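Local coordinates for protein malyl-CoA lyase/beta-methylmalyl-CoA lyase (Methylobacterium extorquens, PDB 5UGR) that belongs to the HpcH/HpaI aldolase and citrate lyase family, a magnesium-binding TIM-barrel protein that assembles from six chains, at residues Ala9-His14 and Arg157-Met161; Met145-Glu149 and Arg212-Ala216. All blocks are in the same frame, centred on the assembly; numbering follows the deposited sequence. Where two conformers were deposited one is given.

Contact 1. Residues Ala9-His14 and Arg157-Met161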
loop_
_atom_site.group_PDB
_atom_site.type_symbol
_atom_site.label_atom_id
_atom_site.label_comp_id
_atom_site.label_asym_id
_atom_site.label_seq_id
_atom_site.Cartn_x
_atom_site.Cartn_y
_atom_site.Cartn_z
ATOM N N ALA A 9 16.277 18.824 0.263
ATOM C CA ALA A 9 17.448 18.428 1.031
ATOM C C ALA A 9 18.417 19.577 1.213
ATOM O O ALA A 9 18.476 20.522 0.434
ATOM C CB ALA A 9 18.146 17.247 0.368
ATOM N N THR A 10 19.294 19.395 2.179
ATOM C CA THR A 10 20.418 20.286 2.409
ATOM C C THR A 10 21.087 20.666 1.111
ATOM O O THR A 10 21.515 19.744 0.396
ATOM C CB THR A 10 21.460 19.486 3.276
ATOM O OG1 THR A 10 20.836 19.110 4.538
ATOM C CG2 THR A 10 22.604 20.341 3.590
ATOM N N PRO A 11 21.224 21.974 0.778
ATOM C CA PRO A 11 21.622 22.369 -0.596
ATOM C C PRO A 11 23.146 22.495 -0.886
ATOM O O PRO A 11 23.655 23.614 -0.975
ATOM C CB PRO A 11 20.919 23.724 -0.782
ATOM C CG PRO A 11 20.856 24.307 0.597
ATOM C CD PRO A 11 20.803 23.140 1.573
ATOM N N ARG A 12 23.816 21.397 -1.162
ATOM C CA ARG A 12 25.279 21.367 -1.395
ATOM C C ARG A 12 25.572 21.484 -2.862
ATOM O O ARG A 12 24.801 21.007 -3.713
ATOM C CB ARG A 12 25.884 20.068 -0.906
ATOM C CG ARG A 12 25.525 19.686 0.528
ATOM C CD ARG A 12 26.265 18.458 1.019
ATOM N NE ARG A 12 25.680 17.905 2.232
ATOM C CZ ARG A 12 26.237 17.888 3.439
ATOM N NH1 ARG A 12 27.384 18.547 3.728
ATOM N NH2 ARG A 12 25.614 17.248 4.382
ATOM N N LEU A 13 26.766 22.033 -3.152
ATOM C CA LEU A 13 27.324 22.063 -4.495
ATOM C C LEU A 13 27.893 20.683 -4.802
ATOM O O LEU A 13 28.612 20.108 -4.009
ATOM C CB LEU A 13 28.416 23.134 -4.589
ATOM C CG LEU A 13 29.059 23.275 -5.940
ATOM C CD1 LEU A 13 28.125 23.844 -6.970
ATOM C CD2 LEU A 13 30.240 24.234 -5.830
ATOM N N HIS A 14 27.474 20.102 -5.911
ATOM C CA HIS A 14 27.721 18.697 -6.202
ATOM C C HIS A 14 27.921 18.461 -7.709
ATOM O O HIS A 14 27.309 17.579 -8.311
ATOM C CB HIS A 14 26.524 17.919 -5.651
ATOM C CG HIS A 14 26.735 16.468 -5.493
ATOM N ND1 HIS A 14 25.994 15.718 -4.597
ATOM C CD2 HIS A 14 27.581 15.610 -6.091
ATOM C CE1 HIS A 14 26.403 14.470 -4.641
ATOM N NE2 HIS A 14 27.344 14.378 -5.556
ATOM N N ARG A 157 17.711 12.159 6.342
ATOM C CA ARG A 157 19.102 12.376 5.962
ATOM C C ARG A 157 19.378 12.332 4.509
ATOM O O ARG A 157 20.454 12.737 4.081
ATOM C CB ARG A 157 20.042 11.385 6.637
ATOM C CG ARG A 157 20.010 11.333 8.152
ATOM C CD ARG A 157 20.980 10.288 8.678
ATOM N NE ARG A 157 20.941 10.151 10.105
ATOM C CZ ARG A 157 21.690 10.828 10.977
ATOM N NH1 ARG A 157 22.609 11.696 10.574
ATOM N NH2 ARG A 157 21.517 10.588 12.271
ATOM N N LEU A 158 18.453 11.757 3.718
ATOM C CA LEU A 158 18.740 11.524 2.325
ATOM C C LEU A 158 18.795 12.833 1.553
ATOM O O LEU A 158 17.887 13.670 1.637
ATOM C CB LEU A 158 17.688 10.577 1.713
ATOM C CG LEU A 158 17.964 10.071 0.301
ATOM C CD1 LEU A 158 19.293 9.350 0.226
ATOM C CD2 LEU A 158 16.832 9.112 -0.116
ATOM N N GLU A 159 19.885 13.003 0.814
ATOM C CA GLU A 159 20.160 14.186 0.016
ATOM C C GLU A 159 20.312 13.994 -1.479
ATOM O O GLU A 159 20.117 14.966 -2.229
ATOM C CB GLU A 159 21.450 14.892 0.468
ATOM C CG GLU A 159 21.496 15.245 1.932
ATOM C CD GLU A 159 22.782 15.997 2.314
ATOM O OE1 GLU A 159 23.106 15.975 3.535
ATOM O OE2 GLU A 159 23.431 16.573 1.395
ATOM N N ALA A 160 20.640 12.789 -1.937
ATOM C CA ALA A 160 21.132 12.614 -3.317
ATOM C C ALA A 160 21.056 11.146 -3.694
ATOM O O ALA A 160 21.139 10.272 -2.821
ATOM C CB ALA A 160 22.574 13.084 -3.404
ATOM N N MET A 161 20.931 10.898 -5.000
ATOM C CA MET A 161 21.021 9.545 -5.552
ATOM C C MET A 161 22.017 9.582 -6.703
ATOM O O MET A 161 21.965 10.516 -7.529
ATOM C CB MET A 161 19.664 9.029 -6.079
ATOM C CG MET A 161 18.456 9.305 -5.207
ATOM S SD MET A 161 16.887 8.606 -5.830
ATOM C CE MET A 161 16.665 7.534 -4.437
#

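Contact 2. Residues Met145-Glu149 and Arg212-Ala216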
loop_
_atom_site.group_PDB
_atom_site.type_symbol
_atom_site.label_atom_id
_atom_site.label_comp_id
_atom_site.label_asym_id
_atom_site.label_seq_id
_atom_site.Cartn_x
_atom_site.Cartn_y
_atom_site.Cartn_z
ATOM N N MET A 145 16.264 0.259 -8.869
ATOM C CA MET A 145 15.524 1.023 -9.864
ATOM C C MET A 145 14.026 0.767 -9.761
ATOM O O MET A 145 13.217 1.680 -9.942
ATOM C CB MET A 145 16.044 0.688 -11.259
ATOM C CG MET A 145 15.485 1.553 -12.344
ATOM S SD MET A 145 15.840 3.335 -12.215
ATOM C CE MET A 145 17.606 3.345 -12.467
ATOM N N ALA A 146 13.640 -0.479 -9.510
ATOM C CA ALA A 146 12.215 -0.833 -9.364
ATOM C C ALA A 146 11.520 -0.225 -8.135
ATOM O O ALA A 146 10.287 -0.136 -8.087
ATOM C CB ALA A 146 12.092 -2.336 -9.322
ATOM N N ASN A 147 12.324 0.244 -7.148
ATOM C CA ASN A 147 11.851 0.804 -5.917
ATOM C C ASN A 147 12.326 2.246 -5.710
ATOM O O ASN A 147 12.242 2.769 -4.595
ATOM C CB ASN A 147 12.259 -0.089 -4.737
ATOM C CG ASN A 147 11.553 -1.415 -4.792
ATOM O OD1 ASN A 147 10.351 -1.474 -4.544
ATOM N ND2 ASN A 147 12.249 -2.439 -5.113
ATOM N N VAL A 148 12.763 2.915 -6.791
ATOM C CA VAL A 148 13.479 4.174 -6.598
ATOM C C VAL A 148 12.627 5.277 -5.999
ATOM O O VAL A 148 13.120 6.084 -5.197
ATOM C CB VAL A 148 14.167 4.613 -7.911
ATOM C CG1 VAL A 148 13.204 4.944 -9.032
ATOM C CG2 VAL A 148 15.197 5.707 -7.670
ATOM N N GLU A 149 11.338 5.318 -6.347
ATOM C CA GLU A 149 10.473 6.352 -5.834
ATOM C C GLU A 149 10.272 6.209 -4.332
ATOM O O GLU A 149 10.280 7.195 -3.591
ATOM C CB GLU A 149 9.121 6.333 -6.553
ATOM C CG GLU A 149 9.211 6.557 -8.050
ATOM C CD GLU A 149 9.484 5.312 -8.896
ATOM O OE1 GLU A 149 9.594 4.077 -8.391
ATOM O OE2 GLU A 149 9.600 5.620 -10.131
ATOM N N ARG A 212 14.044 7.909 -14.845
ATOM C CA ARG A 212 13.273 7.453 -13.675
ATOM C C ARG A 212 13.908 7.895 -12.391
ATOM O O ARG A 212 13.195 8.351 -11.480
ATOM C CB ARG A 212 13.060 5.949 -13.696
ATOM C CG ARG A 212 12.039 5.508 -12.637
ATOM C CD ARG A 212 11.717 4.026 -12.792
ATOM N NE ARG A 212 10.924 3.597 -11.657
ATOM C CZ ARG A 212 10.557 2.361 -11.433
ATOM N NH1 ARG A 212 10.922 1.373 -12.274
ATOM N NH2 ARG A 212 9.926 2.102 -10.296
ATOM N N MET A 213 15.228 7.769 -12.305
ATOM C CA MET A 213 15.892 8.258 -11.091
ATOM C C MET A 213 15.789 9.759 -10.912
ATOM O O MET A 213 15.534 10.227 -9.788
ATOM C CB MET A 213 17.367 7.822 -11.069
ATOM C CG MET A 213 18.028 7.956 -9.705
ATOM S SD MET A 213 19.813 7.816 -9.702
ATOM C CE MET A 213 20.210 9.485 -10.208
ATOM N N LEU A 214 15.923 10.490 -12.013
ATOM C CA LEU A 214 15.739 11.944 -11.995
ATOM C C LEU A 214 14.379 12.343 -11.429
ATOM O O LEU A 214 14.274 13.234 -10.574
ATOM C CB LEU A 214 15.905 12.500 -13.393
ATOM C CG LEU A 214 15.551 13.994 -13.597
ATOM C CD1 LEU A 214 16.702 14.848 -13.220
ATOM C CD2 LEU A 214 15.044 14.244 -14.965
ATOM N N VAL A 215 13.318 11.717 -11.933
ATOM C CA VAL A 215 11.963 12.047 -11.489
ATOM C C VAL A 215 11.827 11.769 -9.982
ATOM O O VAL A 215 11.268 12.613 -9.233
ATOM C CB VAL A 215 10.893 11.342 -12.347
ATOM C CG1 VAL A 215 9.503 11.383 -11.649
ATOM C CG2 VAL A 215 10.873 11.956 -13.727
ATOM N N ALA A 216 12.371 10.655 -9.508
ATOM C CA ALA A 216 12.280 10.367 -8.083
ATOM C C ALA A 216 12.987 11.471 -7.291
ATOM O O ALA A 216 12.512 11.926 -6.236
ATOM C CB ALA A 216 12.896 9.006 -7.785
HETATM O O HOH W 1 10.321 8.037 -11.201
#

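Contact 1. Residues Ala9-His14 and Arg157-Met161
Glu159 lays its carboxylate against the edge of the Arg12 guanidinium, the two planes only 5° apart. The grip is side-on and two-pronged: Arg12 NE reaches Glu159 OE2 at 2.7 Å, and Arg12 NH2 reaches Glu159 OE1 at 2.9 Å, the latter nearly straight at 171°. Both oxygens offer their syn lone pairs, so the pair forms a flat bidentate salt bridge. Glu159 CG lies anti to its carbonyl carbon (chi1 -54°), and the chain runs straight on from there, which carries the acid from the strand to the loop. Thr10 closes in beside the acid, its CB 3.9 Å from Glu159 CD. Nearer the backbone, Ala9 CB packs on Glu159 CA at 3.7 Å. His14 CE1 lies obliquely by Ala160 CB at 4.3 Å, its ring fixed at both nitrogens, NE2 by Glu17 and ND1 by Arg223. The loop 9-14, just before strand 16-21, the first of the eight barrel strands, crosses the beginning of strand 158-163, the sixth. Glu159 OE2 also pairs with Arg223 of the next strand. Two arginines thus share one buried carboxylate, an arrangement that would be expected to favour its ionised form.

Contact 2. Residues Met145-Glu149 and Arg212-Ala216
The backbones come closest where the CA atoms of Glu149 and Ala216 stand 4.9 Å apart, the short helix 148-151 meeting the longer helix 207-220. Arg212 reaches across from the latter as a knob among Val148, Glu149 and, from the end of helix 142-146, Met145 and Ala146. Its CG is anti to the backbone N (chi1 -169°), and an extended chain from CG to NE then brings the edge of the guanidinium up to the acid: Arg212 NH2 binds Glu149 OE1 at 2.8 Å, almost straight, while Arg212 NE takes Glu149 OE2 at 2.9 Å from 17° outside the carboxylate plane. Met145 O sits over the guanidinium centre, 3.1 Å from Arg212 CZ, and Ala146 O accepts a weak bond from Arg212 NH2. These helices belong to the outer layer of the TIM barrel, and Val148 and Met213 both reach inward to Ile139 and Met161 on its strands. Val148 CG2 lies 4.1 Å from Met213 CG and 4.0 Å from Ala216 CB, while its CG1 lies against the Arg212 chain. A water donates to both Glu149 OE2 (2.7 Å) and Arg212 O, tying the acid to the helix backbone. Phe208 of a second subunit and Val215 of a third pack on Arg212.

In the fold
Both contacts turn on a side-on arginine-glutamate pair, but in different layers of the barrel. Contact 1 is only partly buried and joins the N-terminal loop to a barrel strand within one chain; contact 2 is buried, joins helices of the outer layer, and is touched by two other subunits. Their centres lie 16 Å apart, yet they meet through Met161, whose O is 3.4 Å from Met213 CE. Helix 148-151 runs on in the chain to strand 158-163, linking the two. Apolar packing between side chains is more extensive in contact 2. The carboxylate of contact 1 has a second arginine in its own chain, that of contact 2 a long, weak pairing with an arginine of a neighbouring subunit.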